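Local coordinates for protein PCF11 (Saccharomyces cerevisiae, PDB 2BF0) that binds the C-terminal domain of RNA polymerase II through its CID and probably acts in mRNA 3'-end processing and transcription termination, at residues 19-24 against 51-56; 45-50 against 84-89. All coordinates share one frame; numbering follows the deposited sequence.

Interaction 1: 19-24 against 51-56; sequences SILEEL and DAIESR
L21 and I53 mark the closest backbone approach, CA to CA 7.6 Å, where the C-terminal part of helix 14-22 meets helix 48-59 in the all-helical CID fold. Helix 65-78 backs this joint, touching L24 through Y67, I53 through A71 and L72, and R56 through A68. L21 supplies the apolar part: its CD2 presses on A52 O at 3.2 Å, a tight contact, while its CD1 meets I53 CD1 at 4.0 Å, the two side chains nearly perpendicular. R56 runs alongside L21 in the opposite direction, its CG anti to the backbone N (chi1 -179°) and its chain bent at chi2 (58°), which brings the guanidinium under E22 and near the carbonyl oxygens of L21, E22 and L24. Such a cluster of oxygens at this end of a helix would be expected to favour the positive charge. The E22 OE1 to R56 NH1 salt bridge, 3.1 Å, is purely electrostatic: the carboxylate oxygen stands off the guanidinium plane, so no N-H points at it, and the two planes are 60° apart. A water links the same two side chains by directed bonds: it donates to E22 O and to E22 OE1 (2.8 Å) and accepts from R56 NH1 at 3.0 Å.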
ATOM      1  N   SER A  19      16.407   0.319   2.776  1.00 36.49           N
ATOM      2  CA  SER A  19      16.770   1.007   4.005  1.00 36.67           C
ATOM      3  C   SER A  19      15.922   2.244   4.175  1.00 36.43           C
ATOM      4  O   SER A  19      15.518   2.565   5.283  1.00 36.57           O
ATOM      5  CB  SER A  19      18.257   1.362   4.045  1.00 37.29           C
ATOM      6  OG  SER A  19      19.006   0.427   3.296  1.00 37.13           O
ATOM      7  N   ILE A  20      15.637   2.949   3.087  1.00 35.94           N
ATOM      8  CA  ILE A  20      14.803   4.127   3.232  1.00 36.02           C
ATOM      9  C   ILE A  20      13.477   3.695   3.849  1.00 35.65           C
ATOM     10  O   ILE A  20      12.951   4.370   4.731  1.00 35.09           O
ATOM     11  CB  ILE A  20      14.616   4.872   1.892  1.00 36.21           C
ATOM     12  CG1 ILE A  20      13.276   5.595   1.859  1.00 36.88           C
ATOM     13  CG2 ILE A  20      14.686   3.925   0.721  1.00 37.35           C
ATOM     14  CD1 ILE A  20      13.398   7.092   1.926  1.00 39.19           C
ATOM     15  N   LEU A  21      12.983   2.538   3.402  1.00 35.11           N
ATOM     16  CA  LEU A  21      11.724   1.944   3.861  1.00 35.11           C
ATOM     17  C   LEU A  21      11.763   1.509   5.335  1.00 35.19           C
ATOM     18  O   LEU A  21      10.723   1.369   5.986  1.00 34.99           O
ATOM     19  CB  LEU A  21      11.347   0.762   2.957  1.00 34.73           C
ATOM     20  CG  LEU A  21      10.069   0.000   3.282  1.00 34.88           C
ATOM     21  CD1 LEU A  21       8.875   0.951   3.235  1.00 34.23           C
ATOM     22  CD2 LEU A  21       9.875  -1.185   2.329  1.00 32.93           C
ATOM     23  N   GLU A  22      12.958   1.283   5.864  1.00 35.37           N
ATOM     24  CA  GLU A  22      13.065   0.936   7.289  1.00 35.89           C
ATOM     25  C   GLU A  22      12.879   2.172   8.178  1.00 35.01           C
ATOM     26  O   GLU A  22      12.316   2.098   9.267  1.00 35.37           O
ATOM     27  CB  GLU A  22      14.362   0.189   7.586  1.00 35.90           C
ATOM     28  CG  GLU A  22      14.265  -1.303   7.283  1.00 39.07           C
ATOM     29  CD  GLU A  22      13.228  -2.015   8.149  1.00 42.46           C
ATOM     30  OE1 GLU A  22      13.219  -1.760   9.377  1.00 44.41           O
ATOM     31  OE2 GLU A  22      12.424  -2.834   7.615  1.00 42.83           O
ATOM     32  N   GLU A  23      13.321   3.311   7.660  1.00 34.15           N
ATOM     33  CA  GLU A  23      13.171   4.606   8.309  1.00 33.73           C
ATOM     34  C   GLU A  23      11.749   5.190   8.259  1.00 32.85           C
ATOM     35  O   GLU A  23      11.470   6.201   8.902  1.00 31.97           O
ATOM     36  CB  GLU A  23      14.162   5.607   7.702  1.00 34.29           C
ATOM     37  CG  GLU A  23      15.600   5.107   7.660  1.00 35.82           C
ATOM     38  CD  GLU A  23      16.085   4.658   9.024  1.00 37.91           C
ATOM     39  OE1 GLU A  23      15.766   5.347  10.004  1.00 37.09           O
ATOM     40  OE2 GLU A  23      16.781   3.617   9.126  1.00 39.98           O
ATOM     41  N   LEU A  24      10.852   4.554   7.511  1.00 32.02           N
ATOM     42  CA  LEU A  24       9.473   5.029   7.414  1.00 31.64           C
ATOM     43  C   LEU A  24       8.674   4.683   8.685  1.00 31.42           C
ATOM     44  O   LEU A  24       7.773   3.850   8.652  1.00 31.15           O
ATOM     45  CB  LEU A  24       8.804   4.450   6.163  1.00 31.17           C
ATOM     46  CG  LEU A  24       7.378   4.879   5.815  1.00 31.04           C
ATOM     47  CD1 LEU A  24       7.320   6.386   5.707  1.00 29.97           C
ATOM     48  CD2 LEU A  24       6.940   4.236   4.512  1.00 31.01           C
ATOM     49  N   ASP A  51       7.762  -6.513  -3.318  1.00 27.56           N
ATOM     50  CA  ASP A  51       8.195  -7.481  -2.325  1.00 27.91           C
ATOM     51  C   ASP A  51       8.580  -6.761  -1.049  1.00 27.37           C
ATOM     52  O   ASP A  51       8.239  -7.189   0.053  1.00 27.83           O
ATOM     53  CB  ASP A  51       9.435  -8.255  -2.794  1.00 28.24           C
ATOM     54  CG  ASP A  51       9.095  -9.429  -3.695  1.00 29.84           C
ATOM     55  OD1 ASP A  51       7.896  -9.726  -3.889  1.00 30.95           O
ATOM     56  OD2 ASP A  51       9.984 -10.110  -4.256  1.00 32.33           O
ATOM     57  N   ALA A  52       9.340  -5.689  -1.197  1.00 26.11           N
ATOM     58  CA  ALA A  52       9.855  -4.959  -0.041  1.00 25.66           C
ATOM     59  C   ALA A  52       8.772  -4.206   0.753  1.00 24.68           C
ATOM     60  O   ALA A  52       8.809  -4.194   1.986  1.00 24.83           O
ATOM     61  CB  ALA A  52      10.970  -3.999  -0.465  1.00 24.89           C
ATOM     62  N   ILE A  53       7.838  -3.561   0.056  1.00 24.11           N
ATOM     63  CA  ILE A  53       6.732  -2.876   0.727  1.00 23.88           C
ATOM     64  C   ILE A  53       5.846  -3.891   1.473  1.00 24.45           C
ATOM     65  O   ILE A  53       5.430  -3.646   2.615  1.00 24.01           O
ATOM     66  CB  ILE A  53       5.855  -2.107  -0.289  1.00 23.93           C
ATOM     67  CG1 ILE A  53       6.622  -0.971  -0.976  1.00 23.29           C
ATOM     68  CG2 ILE A  53       4.550  -1.615   0.366  1.00 23.30           C
ATOM     69  CD1 ILE A  53       6.840   0.236  -0.138  1.00 21.77           C
ATOM     70  N   GLU A  54       5.555  -5.022   0.828  1.00 24.88           N
ATOM     71  CA  GLU A  54       4.688  -6.047   1.428  1.00 26.37           C
ATOM     72  C   GLU A  54       5.348  -6.635   2.654  1.00 27.65           C
ATOM     73  O   GLU A  54       4.699  -6.836   3.690  1.00 27.29           O
ATOM     74  CB  GLU A  54       4.322  -7.150   0.434  1.00 25.79           C
ATOM     75  CG  GLU A  54       3.615  -6.629  -0.815  1.00 25.98           C
ATOM     76  CD  GLU A  54       2.762  -7.670  -1.532  1.00 26.57           C
ATOM     77  OE1 GLU A  54       2.887  -8.876  -1.232  1.00 27.82           O
ATOM     78  OE2 GLU A  54       1.951  -7.275  -2.407  1.00 26.99           O
ATOM     79  N   SER A  55       6.657  -6.867   2.549  1.00 28.96           N
ATOM     80  CA  SER A  55       7.402  -7.416   3.662  1.00 30.24           C
ATOM     81  C   SER A  55       7.281  -6.461   4.842  1.00 31.25           C
ATOM     82  O   SER A  55       7.008  -6.873   5.975  1.00 31.39           O
ATOM     83  CB  SER A  55       8.868  -7.610   3.272  1.00 30.22           C
ATOM     84  OG  SER A  55       9.559  -8.362   4.249  1.00 32.32           O
ATOM     85  N   ARG A  56       7.487  -5.177   4.566  1.00 32.31           N
ATOM     86  CA  ARG A  56       7.412  -4.157   5.593  1.00 33.24           C
ATOM     87  C   ARG A  56       6.020  -4.151   6.229  1.00 33.21           C
ATOM     88  O   ARG A  56       5.889  -4.211   7.455  1.00 32.33           O
ATOM     89  CB  ARG A  56       7.765  -2.791   5.003  1.00 33.83           C
ATOM     90  CG  ARG A  56       7.740  -1.629   5.996  1.00 36.61           C
ATOM     91  CD  ARG A  56       8.675  -1.786   7.184  1.00 39.72           C
ATOM     92  NE  ARG A  56       9.045  -0.485   7.742  1.00 42.79           N
ATOM     93  CZ  ARG A  56       9.732  -0.312   8.865  1.00 44.77           C
ATOM     94  NH1 ARG A  56      10.122  -1.361   9.577  1.00 45.00           N
ATOM     95  NH2 ARG A  56      10.027   0.914   9.278  1.00 46.70           N
TER
HETATM   96  O   HOH W   1      12.175   0.148  11.083  1.00 59.00           O
HETATM   97  O   HOH W   2       6.440   1.583   7.805  1.00 23.22           O

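Interaction 2: 45-50 against 84-89; sequences CAQYFV and TIYFSR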
ATOM      1  N   CYS A  45      12.803  -3.197 -11.645  1.00 38.59           N
ATOM      2  CA  CYS A  45      12.885  -3.740 -10.295  1.00 38.82           C
ATOM      3  C   CYS A  45      11.520  -3.839  -9.624  1.00 38.29           C
ATOM      4  O   CYS A  45      11.417  -4.088  -8.431  1.00 37.91           O
ATOM      5  CB  CYS A  45      13.817  -2.878  -9.448  1.00 38.98           C
ATOM      6  SG  CYS A  45      15.511  -2.902 -10.046  1.00 40.57           S
ATOM      7  N   ALA A  46      10.471  -3.624 -10.395  1.00 38.05           N
ATOM      8  CA  ALA A  46       9.144  -3.731  -9.838  1.00 38.26           C
ATOM      9  C   ALA A  46       8.931  -5.184  -9.436  1.00 37.92           C
ATOM     10  O   ALA A  46       9.242  -6.111 -10.192  1.00 39.22           O
ATOM     11  CB  ALA A  46       8.095  -3.284 -10.840  1.00 37.86           C
ATOM     12  N   GLN A  47       8.407  -5.372  -8.237  1.00 37.01           N
ATOM     13  CA  GLN A  47       8.189  -6.707  -7.700  1.00 35.83           C
ATOM     14  C   GLN A  47       9.102  -6.888  -6.527  1.00 35.05           C
ATOM     15  O   GLN A  47       8.671  -7.381  -5.494  1.00 35.01           O
ATOM     16  CB  GLN A  47       8.434  -7.802  -8.733  1.00 35.67           C
ATOM     17  CG  GLN A  47       7.946  -9.160  -8.264  1.00 33.61           C
ATOM     18  CD  GLN A  47       6.516  -9.108  -7.724  1.00 33.10           C
ATOM     19  OE1 GLN A  47       5.565  -9.028  -8.501  1.00 32.03           O
ATOM     20  NE2 GLN A  47       6.366  -9.153  -6.392  1.00 31.00           N
ATOM     21  N   TYR A  48      10.364  -6.501  -6.714  1.00 34.18           N
ATOM     22  CA  TYR A  48      11.327  -6.448  -5.626  1.00 33.91           C
ATOM     23  C   TYR A  48      10.851  -5.302  -4.719  1.00 32.48           C
ATOM     24  O   TYR A  48      10.816  -5.438  -3.505  1.00 32.18           O
ATOM     25  CB  TYR A  48      12.759  -6.202  -6.143  1.00 34.43           C
ATOM     26  CG  TYR A  48      13.482  -7.443  -6.659  1.00 37.97           C
ATOM     27  CD1 TYR A  48      14.142  -7.438  -7.890  1.00 40.97           C
ATOM     28  CD2 TYR A  48      13.493  -8.617  -5.919  1.00 41.88           C
ATOM     29  CE1 TYR A  48      14.807  -8.574  -8.368  1.00 43.93           C
ATOM     30  CE2 TYR A  48      14.138  -9.760  -6.387  1.00 44.03           C
ATOM     31  CZ  TYR A  48      14.804  -9.730  -7.610  1.00 45.46           C
ATOM     32  OH  TYR A  48      15.464 -10.848  -8.088  1.00 47.86           O
ATOM     33  N   PHE A  49      10.471  -4.178  -5.324  1.00 30.66           N
ATOM     34  CA  PHE A  49       9.908  -3.054  -4.571  1.00 29.14           C
ATOM     35  C   PHE A  49       8.598  -3.478  -3.878  1.00 27.84           C
ATOM     36  O   PHE A  49       8.405  -3.254  -2.680  1.00 26.51           O
ATOM     37  CB  PHE A  49       9.678  -1.846  -5.496  1.00 28.73           C
ATOM     38  CG  PHE A  49      10.963  -1.212  -6.029  1.00 28.15           C
ATOM     39  CD1 PHE A  49      10.946  -0.455  -7.187  1.00 26.84           C
ATOM     40  CD2 PHE A  49      12.183  -1.362  -5.356  1.00 27.38           C
ATOM     41  CE1 PHE A  49      12.123   0.138  -7.677  1.00 26.94           C
ATOM     42  CE2 PHE A  49      13.352  -0.769  -5.847  1.00 26.02           C
ATOM     43  CZ  PHE A  49      13.317  -0.020  -6.999  1.00 24.27           C
ATOM     44  N   VAL A  50       7.705  -4.094  -4.647  1.00 27.64           N
ATOM     45  CA  VAL A  50       6.458  -4.636  -4.121  1.00 27.54           C
ATOM     46  C   VAL A  50       6.810  -5.641  -3.030  1.00 27.74           C
ATOM     47  O   VAL A  50       6.257  -5.610  -1.932  1.00 28.15           O
ATOM     48  CB  VAL A  50       5.660  -5.362  -5.199  1.00 27.74           C
ATOM     49  CG1 VAL A  50       4.560  -6.188  -4.572  1.00 27.01           C
ATOM     50  CG2 VAL A  50       5.089  -4.377  -6.221  1.00 28.04           C
ATOM     51  N   THR A  84       0.110  -1.514  -9.668  1.00 25.20           N
ATOM     52  CA  THR A  84      -1.290  -1.814  -9.361  1.00 26.42           C
ATOM     53  C   THR A  84      -1.547  -3.308  -9.535  1.00 26.63           C
ATOM     54  O   THR A  84      -2.108  -3.956  -8.647  1.00 26.85           O
ATOM     55  CB  THR A  84      -2.249  -1.023 -10.280  1.00 26.37           C
ATOM     56  OG1 THR A  84      -1.659  -0.884 -11.577  1.00 27.18           O
ATOM     57  CG2 THR A  84      -2.384   0.419  -9.813  1.00 26.26           C
ATOM     58  N   ILE A  85      -1.148  -3.853 -10.679  1.00 26.80           N
ATOM     59  CA  ILE A  85      -1.311  -5.281 -10.935  1.00 27.10           C
ATOM     60  C   ILE A  85      -0.558  -6.123  -9.930  1.00 26.84           C
ATOM     61  O   ILE A  85      -1.105  -7.063  -9.376  1.00 27.40           O
ATOM     62  CB  ILE A  85      -0.844  -5.655 -12.352  1.00 27.46           C
ATOM     63  CG1 ILE A  85      -1.540  -4.774 -13.381  1.00 29.27           C
ATOM     64  CG2 ILE A  85      -1.200  -7.108 -12.662  1.00 27.99           C
ATOM     65  CD1 ILE A  85      -3.036  -5.013 -13.414  1.00 32.59           C
ATOM     66  N   TYR A  86       0.699  -5.782  -9.676  1.00 26.80           N
ATOM     67  CA  TYR A  86       1.501  -6.569  -8.764  1.00 26.68           C
ATOM     68  C   TYR A  86       0.933  -6.540  -7.342  1.00 26.40           C
ATOM     69  O   TYR A  86       0.793  -7.594  -6.713  1.00 25.95           O
ATOM     70  CB  TYR A  86       2.980  -6.144  -8.788  1.00 27.14           C
ATOM     71  CG  TYR A  86       3.673  -6.420 -10.116  1.00 30.58           C
ATOM     72  CD1 TYR A  86       5.042  -6.246 -10.280  1.00 31.49           C
ATOM     73  CD2 TYR A  86       2.936  -6.853 -11.211  1.00 34.40           C
ATOM     74  CE1 TYR A  86       5.658  -6.506 -11.507  1.00 35.08           C
ATOM     75  CE2 TYR A  86       3.528  -7.106 -12.425  1.00 37.64           C
ATOM     76  CZ  TYR A  86       4.883  -6.936 -12.576  1.00 37.45           C
ATOM     77  OH  TYR A  86       5.417  -7.206 -13.818  1.00 38.58           O
ATOM     78  N   PHE A  87       0.604  -5.350  -6.840  1.00 25.11           N
ATOM     79  CA  PHE A  87       0.108  -5.223  -5.469  1.00 25.13           C
ATOM     80  C   PHE A  87      -1.260  -5.889  -5.272  1.00 25.71           C
ATOM     81  O   PHE A  87      -1.556  -6.363  -4.178  1.00 25.45           O
ATOM     82  CB  PHE A  87       0.042  -3.759  -5.033  1.00 24.19           C
ATOM     83  CG  PHE A  87       1.343  -3.201  -4.544  1.00 23.22           C
ATOM     84  CD1 PHE A  87       1.874  -2.062  -5.113  1.00 22.46           C
ATOM     85  CD2 PHE A  87       2.013  -3.786  -3.494  1.00 22.82           C
ATOM     86  CE1 PHE A  87       3.055  -1.521  -4.637  1.00 20.99           C
ATOM     87  CE2 PHE A  87       3.186  -3.247  -3.023  1.00 21.89           C
ATOM     88  CZ  PHE A  87       3.703  -2.114  -3.599  1.00 20.70           C
ATOM     89  N   SER A  88      -2.079  -5.901  -6.331  1.00 26.48           N
ATOM     90  CA  SER A  88      -3.391  -6.557  -6.351  1.00 27.66           C
ATOM     91  C   SER A  88      -3.401  -7.954  -5.768  1.00 28.10           C
ATOM     92  O   SER A  88      -4.344  -8.348  -5.076  1.00 28.87           O
ATOM     93  CB  SER A  88      -3.870  -6.715  -7.793  1.00 27.84           C
ATOM     94  OG  SER A  88      -4.557  -5.566  -8.246  1.00 31.11           O
ATOM     95  N   ARG A  89      -2.364  -8.711  -6.107  1.00 28.74           N
ATOM     96  CA  ARG A  89      -2.210 -10.105  -5.700  1.00 29.79           C
ATOM     97  C   ARG A  89      -2.301 -10.375  -4.199  1.00 29.41           C
ATOM     98  O   ARG A  89      -2.929 -11.344  -3.786  1.00 30.06           O
ATOM     99  CB  ARG A  89      -0.911 -10.695  -6.278  1.00 29.50           C
ATOM    100  CG  ARG A  89      -0.858 -10.618  -7.797  1.00 33.00           C
ATOM    101  CD  ARG A  89       0.551 -10.776  -8.411  1.00 37.24           C
ATOM    102  NE  ARG A  89       0.484 -10.853  -9.870  1.00 38.51           N
ATOM    103  CZ  ARG A  89       1.538 -10.798 -10.686  1.00 40.42           C
ATOM    104  NH1 ARG A  89       2.760 -10.658 -10.188  1.00 41.08           N
ATOM    105  NH2 ARG A  89       1.369 -10.885 -12.007  1.00 40.22           N
TER
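Q47 NE2 hydrogen-bonds D51 OD1 within the first turn of helix 48-59, for which Q47 is the N-cap residue, and this ties down one end of an amide whose other end faces helix 83-101. There Q47 OE1 lies 3.3 Å from Y86 CD1, and R89 NH1 approaches the same oxygen at 3.7 Å, with the oxygen near the edge of the guanidinium and close to its plane. The second distance is long, so the evidence supports polar proximity rather than a bond. The amide plane is turned 22° from that of the Y86 ring. Separately, A46 O lies at the edge of this ring, in its plane. R89 in turn lays a guanidinium face against Y86 CD2.

Deeper in, V50 straddles two aromatic residues. Its CG2 sits over the face of the F87 ring, 3.8 Å from the centroid and 12° off the normal, a CH-pi contact, and also reaches Y86 CB at 3.8 Å. With CG1 anti to the backbone N (chi1 166°), that methyl lies against F87 CE2 at 3.6 Å. An alanine in place of F87 would remove the ring that V50 CG2 sits over and CG1 touches near CE2, and is likely to open a gap between helices 48-59 and 83-101. The same ring also touches I53 and E54 on helix 48-59 and L72 and C76 on helix 65-78, which places this contact where three helices converge.

From the N terminus the chain runs through 19-24, 45-50, 51-56 and 84-89, so the segments alternate and the two contacts cross rather than nest. Interaction 1 closes a loop of 26 intervening residues that holds helix 29-41; interaction 2 closes one of 33 that holds most of helix 48-59 and all of helix 65-78. Both use helix 48-59, its start for interaction 2 and its later turns for interaction 1, which ties helix 14-22 to helix 83-101 through one shared element. Their centres are 13 Å apart, yet they touch: F87 CZ lies 3.9 Å from I53 CB, giving continuous packing from one contact to the other.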